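Local coordinates for putative branched-chain amino acid transport system substrate-binding protein (Rhodopseudomonas palustris, PDB 3TX6) that probably captures lignin-derived aromatic acids in the periplasm and passes them to an ABC transporter, and binds 3-(4-hydroxy-phenyl)pyruvic acid in this crystal, at residues 60-63 and 64-68; 103-106 and 107-110; 150-153 and 154-157; 206-209 and 210-214. All coordinates share one frame; numbering follows the deposited sequence. Where two conformers were deposited one is given.

Interaction 1. Residues 60-63 and 64-68; sequences NARR and FVTES
Arg-63 and Glu-67, one helical turn apart, make the charged part of this contact. Their side chains run alongside each other, and the guanidinium grips the carboxylate side-on: NE of Arg-63 donates to OE1 of Glu-67 (3.0 Å), NH2 of Arg-63 to OE2 of Glu-67 (2.9 Å). The two flat groups are turned 37° against each other; both oxygens are met on the syn side, OE1 from somewhat out of the carboxylate plane. Among backbone bonds, O of Arg-63 accepts from both Glu-67 N and Ser-68 N, in a pi-type widening late in helix 54-67. That helix covers strands 41-49 and 72-75, in the layered alpha/beta lobe of a periplasmic binding protein. There CG of Phe-64 stands opposite its carbonyl carbon (chi1 -57°), which lays one face of the ring over O of Asn-60, 3.3 Å from the ring plane. With Phe-64 cut back to an alanine, a gap would probably open beside Leu-48 and Ile-73 and the Asn-60 carbonyl would lose its aromatic cover. CG2 of Val-65 sits over a face of the Arg-62 guanidinium, 3.6 Å from its NH1, while NH2 of Arg-62 forms a salt bridge with OE1 of Glu-91.

Interaction 2. Residues 103-106 and 107-110; sequences PITP and ERAK
The carbonyl oxygen of Thr-105 receives two backbone N-H groups, that of Arg-108 at 2.9 Å from O to N and, more weakly, that of Ala-109. The Arg-108 N lies well above the carbonyl plane. A shorter bond ties the same arginine further back: its NH1 donates to O of Pro-103 (2.8 Å, 154° at the hydrogen), with the acceptor lying in the guanidinium plane and the donor in the carbonyl plane. An extended chain from CG to NE spans the distance, passing OG1 of Thr-105, which is 3.5 Å from CG of Arg-108 and lies over one face of the guanidinium. Were Arg-108 a methionine, the Pro-103 carbonyl would be likely to lose this donor, and the loop would be less firmly tied to helix 79-92, on which the arginine also rests. One turn on, a water enters the backbone: it donates to O of Pro-106 (2.7 Å) and accepts from N of Lys-110 (3.0 Å), atoms 4.5 Å apart. Meanwhile CG2 of Ile-104 packs on CA of Ala-109 (3.7 Å). The whole is a loop leading into the short, weakly bonded helix 106-109, in the connection between the neighbouring parallel strands 96-98 and 112-114.

Interaction 3. Residues 150-153 and 154-157; sequences LWFN and DLKK
Lys-156 reaches back along its helix to both Phe-152 and Asn-153, and its chain illustrates how one residue can serve an apolar and a polar neighbour at once. CB starts over the backbone, 3.6 Å from O of Phe-152, the carbonyl that also accepts from Lys-156 N. Two bonds further, CD meets the Phe-152 ring, 3.7 Å from its CE2, approaching obliquely as the two side chains cross. The chain bends at chi3 (71°) and again at chi4, and together these bring NZ to OD1 of Asn-153; at 3.4 Å between NZ and OD1 this bond is weak. Phe-152 is placed for the encounter by a first torsion that sets CG opposite the backbone N (chi1 -176°); its ring also meets that of Tyr-140, and the side chain touches Glu-169 and Arg-171. CD1 of Phe-152 and CD2 of Leu-155 are 4.5 Å apart. Elsewhere on the helix a carboxylate is buried: OD2 of Asp-154 is hydrogen-bonded to OH of Tyr-127 and OD1 to NE2 of Gln-158, while Trp-151 packs on helix 119-130. Helix 146-161 links strands 137-143 and 165-172 as a beta-alpha-beta unit. Chemically, the lysine keeps its methylenes on an aromatic ring and its ammonium at the exposed surface, whereas the buried carboxylate has a partner for each oxygen.

Interaction 4. Residues 206-209 and 210-214; sequences PQTS and LRERG
The flat ends of Gln-207 and Arg-211, one turn apart on the helix, do not cover each other's faces; the amide NE2 of Gln-207 and NH1 of Arg-211 stand 5.0 Å apart and are joined by a water. That water accepts from NH1 of Arg-211 (2.9 Å) and, weakly, from NE2 of Gln-207. Each group is anchored further on: the amide to Ser-237 O and the side chain of Gln-221, the guanidinium through NH2 to the carbonyls of Tyr-215 and Gly-217. CG of Arg-211, set beside its own backbone N (chi1 -71°), lies 3.5 Å from O of Gln-207; the chain then bends at chi2 (-52°). Helix 200-213, which crosses from strand 193-197 to strand 218-221 in a beta-alpha-beta unit, ends here in a Schellman motif: N of Gly-214 bonds to O of Arg-211 and weakly to O of Leu-210. At the positive phi of Gly-214 (99°) a CB would collide with the carbonyl oxygen of Arg-213. At the other end of the segment, Leu-210 wraps the carbonyl of Pro-206. Its N donates to Pro-206 O at 2.8 Å, from above the carbonyl plane, and CG of Leu-210 lies 3.2 Å from O of Pro-206, while CD1 of Leu-210 comes within 4.3 Å of CB of Pro-206. Nearby, the hydroxyl of Thr-208 turns back to bond O of Leu-205.

The four contacts divide between the two lobes that close on the bound 3-(4-hydroxy-phenyl)pyruvic acid. Interactions 1 and 2 belong to the lobe built on the sheet with strands 72-75 and 112-114, interactions 3 and 4 to that with strands 137-143 and 218-221. Only interactions 2 and 3 touch: CD of Pro-103 packs on CD1 of Leu-150 at 4.1 Å, joining the lobes near the ligand, from which the side chains of Pro-103 and Trp-151 are about 8 and 6 Å away. The Pro-206 side chain of interaction 4 is about 12 Å from it. Interactions 1 and 4, with centres 44 Å apart, lie at opposite flanks of the chain.

Interaction 1. Residues 60-63 and 64-68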
# COMPACT_ATOMS: atom_id res chain seq x y z
N ASN A 60 3.61 1.36 -19.82
CA ASN A 60 2.44 0.52 -19.59
C ASN A 60 1.19 1.35 -19.47
O ASN A 60 0.17 1.05 -20.11
CB ASN A 60 2.61 -0.38 -18.36
CG ASN A 60 3.71 -1.42 -18.54
OD1 ASN A 60 4.21 -1.65 -19.65
ND2 ASN A 60 4.07 -2.08 -17.46
N ALA A 61 1.24 2.39 -18.65
CA ALA A 61 0.09 3.25 -18.45
C ALA A 61 -0.38 3.87 -19.78
O ALA A 61 -1.59 3.94 -20.05
CB ALA A 61 0.37 4.36 -17.38
N ARG A 62 0.56 4.31 -20.61
CA ARG A 62 0.23 4.87 -21.88
C ARG A 62 -0.41 3.84 -22.81
O ARG A 62 -1.38 4.16 -23.48
CB ARG A 62 1.48 5.49 -22.51
CG ARG A 62 1.25 6.08 -23.89
CD ARG A 62 0.10 7.07 -24.02
NE ARG A 62 0.30 8.19 -23.13
CZ ARG A 62 -0.53 9.23 -23.00
NH1 ARG A 62 -1.67 9.25 -23.67
NH2 ARG A 62 -0.28 10.19 -22.11
N ARG A 63 0.11 2.61 -22.82
CA ARG A 63 -0.50 1.55 -23.63
C ARG A 63 -1.95 1.37 -23.22
O ARG A 63 -2.84 1.22 -24.03
CB ARG A 63 0.22 0.21 -23.47
CG ARG A 63 1.56 0.10 -24.15
CD ARG A 63 2.22 -1.26 -24.01
NE ARG A 63 1.39 -2.25 -24.65
CZ ARG A 63 1.40 -3.55 -24.42
NH1 ARG A 63 2.23 -4.10 -23.58
NH2 ARG A 63 0.54 -4.31 -25.09
N PHE A 64 -2.23 1.43 -21.92
CA PHE A 64 -3.59 1.26 -21.48
C PHE A 64 -4.49 2.38 -21.98
O PHE A 64 -5.63 2.15 -22.35
CB PHE A 64 -3.73 1.21 -19.95
CG PHE A 64 -2.91 0.14 -19.28
CD1 PHE A 64 -2.74 -1.10 -19.85
CD2 PHE A 64 -2.39 0.37 -18.01
CE1 PHE A 64 -2.03 -2.09 -19.20
CE2 PHE A 64 -1.65 -0.59 -17.37
CZ PHE A 64 -1.49 -1.83 -17.95
N VAL A 65 -4.00 3.62 -21.90
CA VAL A 65 -4.90 4.75 -22.05
C VAL A 65 -5.15 4.99 -23.52
O VAL A 65 -6.25 5.48 -23.85
CB VAL A 65 -4.51 6.04 -21.23
CG1 VAL A 65 -4.33 5.80 -19.75
CG2 VAL A 65 -3.28 6.69 -21.75
N THR A 66 -4.22 4.54 -24.37
CA THR A 66 -4.22 4.78 -25.81
C THR A 66 -4.48 3.53 -26.73
O THR A 66 -5.35 3.51 -27.62
CB THR A 66 -2.88 5.49 -26.17
OG1 THR A 66 -2.94 6.92 -25.85
CG2 THR A 66 -2.54 5.21 -27.57
N GLU A 67 -3.81 2.45 -26.46
CA GLU A 67 -3.99 1.22 -27.18
C GLU A 67 -5.29 0.51 -26.70
O GLU A 67 -6.13 0.07 -27.51
CB GLU A 67 -2.70 0.43 -26.93
CG GLU A 67 -2.52 -0.92 -27.55
CD GLU A 67 -1.30 -1.66 -26.97
OE1 GLU A 67 -0.12 -1.17 -27.00
OE2 GLU A 67 -1.54 -2.78 -26.43
N SER A 68 -5.53 0.52 -25.40
CA SER A 68 -6.69 -0.18 -24.85
C SER A 68 -7.87 0.73 -24.54
O SER A 68 -8.95 0.25 -24.25
CB SER A 68 -6.30 -0.91 -23.57
OG SER A 68 -5.27 -1.85 -23.82

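Interaction 2. Residues 103-106 and 107-110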
# COMPACT_ATOMS: atom_id res chain seq x y z
N PRO A 103 3.07 10.65 -3.02
CA PRO A 103 2.72 12.03 -2.75
C PRO A 103 1.68 12.50 -3.78
O PRO A 103 1.99 12.64 -4.98
CB PRO A 103 4.05 12.78 -2.93
CG PRO A 103 5.11 11.73 -3.01
CD PRO A 103 4.45 10.52 -3.53
N ILE A 104 0.45 12.71 -3.31
CA ILE A 104 -0.66 13.10 -4.21
C ILE A 104 -0.74 14.62 -4.14
O ILE A 104 -1.49 15.16 -3.33
CB ILE A 104 -2.04 12.40 -3.93
CG1 ILE A 104 -1.92 10.89 -4.08
CG2 ILE A 104 -3.08 12.80 -4.98
CD1 ILE A 104 -3.19 10.08 -3.91
N THR A 105 0.09 15.27 -4.95
CA THR A 105 0.20 16.69 -5.11
C THR A 105 -1.00 17.27 -5.89
O THR A 105 -1.75 16.55 -6.54
CB THR A 105 1.45 17.04 -5.92
OG1 THR A 105 1.37 16.40 -7.21
CG2 THR A 105 2.70 16.60 -5.19
N PRO A 106 -1.18 18.58 -5.82
CA PRO A 106 -2.28 19.16 -6.57
C PRO A 106 -2.28 18.78 -8.07
O PRO A 106 -3.32 18.60 -8.66
CB PRO A 106 -2.07 20.66 -6.35
CG PRO A 106 -1.48 20.73 -4.96
CD PRO A 106 -0.52 19.58 -4.94
N GLU A 107 -1.10 18.60 -8.65
CA GLU A 107 -0.94 18.17 -10.04
C GLU A 107 -1.44 16.74 -10.35
O GLU A 107 -1.81 16.40 -11.48
CB GLU A 107 0.55 18.28 -10.39
CG GLU A 107 0.83 18.25 -11.88
CD GLU A 107 0.16 19.41 -12.61
OE1 GLU A 107 -0.20 20.42 -11.96
OE2 GLU A 107 -0.01 19.30 -13.85
N ARG A 108 -1.45 15.90 -9.33
CA ARG A 108 -1.86 14.50 -9.45
C ARG A 108 -3.27 14.22 -8.94
O ARG A 108 -3.82 13.14 -9.17
CB ARG A 108 -0.86 13.68 -8.67
CG ARG A 108 0.53 13.68 -9.25
CD ARG A 108 1.55 13.01 -8.34
NE ARG A 108 2.88 13.33 -8.87
CZ ARG A 108 3.98 13.42 -8.16
NH1 ARG A 108 3.93 13.21 -6.85
NH2 ARG A 108 5.13 13.73 -8.76
N ALA A 109 -3.82 15.15 -8.18
CA ALA A 109 -5.03 14.87 -7.40
C ALA A 109 -6.29 14.71 -8.22
O ALA A 109 -7.20 14.02 -7.79
CB ALA A 109 -5.30 15.92 -6.33
N LYS A 110 -6.38 15.35 -9.38
CA LYS A 110 -7.64 15.31 -10.09
C LYS A 110 -8.02 13.89 -10.50
O LYS A 110 -9.13 13.50 -10.31
CB LYS A 110 -7.62 16.21 -11.31
CG LYS A 110 -8.97 16.28 -12.00
CD LYS A 110 -9.06 17.36 -13.05
CE LYS A 110 -10.38 17.28 -13.82
NZ LYS A 110 -10.67 18.35 -14.83
O HOH W 1 -4.63 17.36 -10.72

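Interaction 3. Residues 150-153 and 154-157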
# COMPACT_ATOMS: atom_id res chain seq x y z
N LEU A 150 8.78 10.46 2.49
CA LEU A 150 7.45 10.64 3.10
C LEU A 150 7.50 10.14 4.56
O LEU A 150 6.96 10.76 5.47
CB LEU A 150 6.37 9.86 2.39
CG LEU A 150 5.88 10.38 1.06
CD1 LEU A 150 5.15 9.28 0.29
CD2 LEU A 150 4.99 11.59 1.31
N TRP A 151 8.16 9.02 4.79
CA TRP A 151 8.21 8.42 6.14
C TRP A 151 9.06 9.21 7.08
O TRP A 151 8.65 9.48 8.23
CB TRP A 151 8.69 6.98 6.04
CG TRP A 151 7.52 6.03 5.91
CD1 TRP A 151 7.12 5.28 4.81
CD2 TRP A 151 6.60 5.72 6.97
NE1 TRP A 151 6.02 4.54 5.12
CE2 TRP A 151 5.64 4.80 6.43
CE3 TRP A 151 6.47 6.14 8.30
CZ2 TRP A 151 4.62 4.26 7.21
CZ3 TRP A 151 5.45 5.58 9.05
CH2 TRP A 151 4.54 4.68 8.52
N PHE A 152 10.23 9.61 6.61
CA PHE A 152 11.07 10.48 7.45
C PHE A 152 10.37 11.79 7.78
O PHE A 152 10.41 12.20 8.92
CB PHE A 152 12.45 10.75 6.87
CG PHE A 152 13.31 11.57 7.78
CD1 PHE A 152 13.74 11.04 8.99
CD2 PHE A 152 13.67 12.85 7.43
CE1 PHE A 152 14.51 11.80 9.85
CE2 PHE A 152 14.46 13.60 8.28
CZ PHE A 152 14.88 13.07 9.48
N ASN A 153 9.78 12.44 6.80
CA ASN A 153 9.14 13.70 7.06
C ASN A 153 8.02 13.57 8.09
O ASN A 153 7.81 14.47 8.92
CB ASN A 153 8.58 14.30 5.78
CG ASN A 153 9.65 14.73 4.82
OD1 ASN A 153 10.83 14.83 5.17
ND2 ASN A 153 9.23 15.02 3.59
N ASP A 154 7.30 12.46 8.02
CA ASP A 154 6.23 12.20 8.97
C ASP A 154 6.80 11.97 10.39
O ASP A 154 6.23 12.46 11.38
CB ASP A 154 5.39 10.98 8.52
CG ASP A 154 4.22 10.71 9.45
OD1 ASP A 154 3.29 11.54 9.44
OD2 ASP A 154 4.25 9.70 10.23
N LEU A 155 7.91 11.24 10.49
CA LEU A 155 8.55 11.03 11.80
C LEU A 155 8.95 12.38 12.41
O LEU A 155 8.77 12.63 13.60
CB LEU A 155 9.77 10.13 11.67
CG LEU A 155 10.58 9.78 12.91
CD1 LEU A 155 9.80 9.02 13.96
CD2 LEU A 155 11.86 9.01 12.53
N LYS A 156 9.44 13.28 11.56
CA LYS A 156 9.95 14.56 12.02
C LYS A 156 8.77 15.44 12.41
O LYS A 156 8.80 16.09 13.45
CB LYS A 156 10.73 15.20 10.89
CG LYS A 156 11.89 16.11 11.25
CD LYS A 156 12.73 16.34 9.99
CE LYS A 156 12.02 17.23 8.97
NZ LYS A 156 12.19 16.88 7.53
N LYS A 157 7.70 15.44 11.60
CA LYS A 157 6.61 16.39 11.84
C LYS A 157 5.66 15.87 12.92
O LYS A 157 5.46 16.48 13.97
CB LYS A 157 5.89 16.72 10.53
CG LYS A 157 4.64 17.60 10.68
CD LYS A 157 3.97 17.86 9.32
CE LYS A 157 2.68 18.67 9.48
NZ LYS A 157 1.88 18.81 8.23

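Interaction 4. Residues 206-209 and 210-214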
# COMPACT_ATOMS: atom_id res chain seq x y z
N PRO A 206 17.31 -4.26 7.40
CA PRO A 206 17.66 -3.69 8.68
C PRO A 206 17.15 -4.48 9.87
O PRO A 206 17.77 -4.36 10.94
CB PRO A 206 17.05 -2.28 8.63
CG PRO A 206 16.89 -1.95 7.19
CD PRO A 206 16.57 -3.30 6.55
N GLN A 207 16.08 -5.24 9.74
CA GLN A 207 15.60 -5.99 10.87
C GLN A 207 16.65 -6.99 11.36
O GLN A 207 16.99 -7.02 12.55
CB GLN A 207 14.34 -6.76 10.51
CG GLN A 207 13.62 -7.35 11.70
CD GLN A 207 12.86 -6.34 12.54
OE1 GLN A 207 12.39 -5.32 12.03
NE2 GLN A 207 12.64 -6.67 13.80
N THR A 208 17.16 -7.80 10.43
CA THR A 208 18.17 -8.83 10.71
C THR A 208 19.48 -8.19 11.11
O THR A 208 20.10 -8.56 12.12
CB THR A 208 18.41 -9.76 9.49
OG1 THR A 208 18.97 -9.04 8.36
CG2 THR A 208 17.10 -10.45 9.09
N SER A 209 19.90 -7.22 10.32
CA SER A 209 21.18 -6.59 10.52
C SER A 209 21.23 -5.80 11.91
O SER A 209 22.19 -5.91 12.69
CB SER A 209 21.43 -5.73 9.26
OG SER A 209 22.55 -4.91 9.38
N LEU A 210 20.16 -5.10 12.29
CA LEU A 210 20.16 -4.43 13.58
C LEU A 210 20.21 -5.45 14.73
O LEU A 210 20.97 -5.26 15.70
CB LEU A 210 18.93 -3.51 13.73
CG LEU A 210 18.99 -2.16 12.99
CD1 LEU A 210 17.56 -1.63 12.80
CD2 LEU A 210 19.89 -1.16 13.72
N ARG A 211 19.38 -6.50 14.67
CA ARG A 211 19.37 -7.47 15.78
C ARG A 211 20.71 -8.20 15.93
O ARG A 211 21.19 -8.44 17.06
CB ARG A 211 18.22 -8.48 15.65
CG ARG A 211 16.82 -7.90 15.90
CD ARG A 211 16.78 -7.16 17.22
NE ARG A 211 15.43 -6.78 17.58
CZ ARG A 211 15.10 -5.70 18.29
NH1 ARG A 211 13.81 -5.45 18.53
NH2 ARG A 211 16.03 -4.92 18.82
N GLU A 212 21.34 -8.53 14.81
CA GLU A 212 22.66 -9.21 14.85
C GLU A 212 23.83 -8.32 15.30
O GLU A 212 24.92 -8.82 15.68
CB GLU A 212 22.97 -9.78 13.47
CG GLU A 212 22.01 -10.87 13.02
CD GLU A 212 22.27 -11.27 11.59
OE1 GLU A 212 23.42 -11.08 11.15
OE2 GLU A 212 21.34 -11.75 10.91
N ARG A 213 23.63 -7.02 15.23
CA ARG A 213 24.66 -6.04 15.74
C ARG A 213 24.47 -5.74 17.21
O ARG A 213 25.30 -5.08 17.83
CB ARG A 213 24.54 -4.74 14.95
CG ARG A 213 25.42 -3.57 15.39
CD ARG A 213 26.80 -3.66 14.77
NE ARG A 213 27.76 -2.81 15.46
CZ ARG A 213 29.08 -2.80 15.23
NH1 ARG A 213 29.62 -3.62 14.32
NH2 ARG A 213 29.88 -1.97 15.92
N GLY A 214 23.36 -6.22 17.76
CA GLY A 214 23.13 -6.10 19.18
C GLY A 214 22.24 -4.94 19.54
O GLY A 214 22.24 -4.56 20.69
O HOH W 2 11.78 -6.54 16.76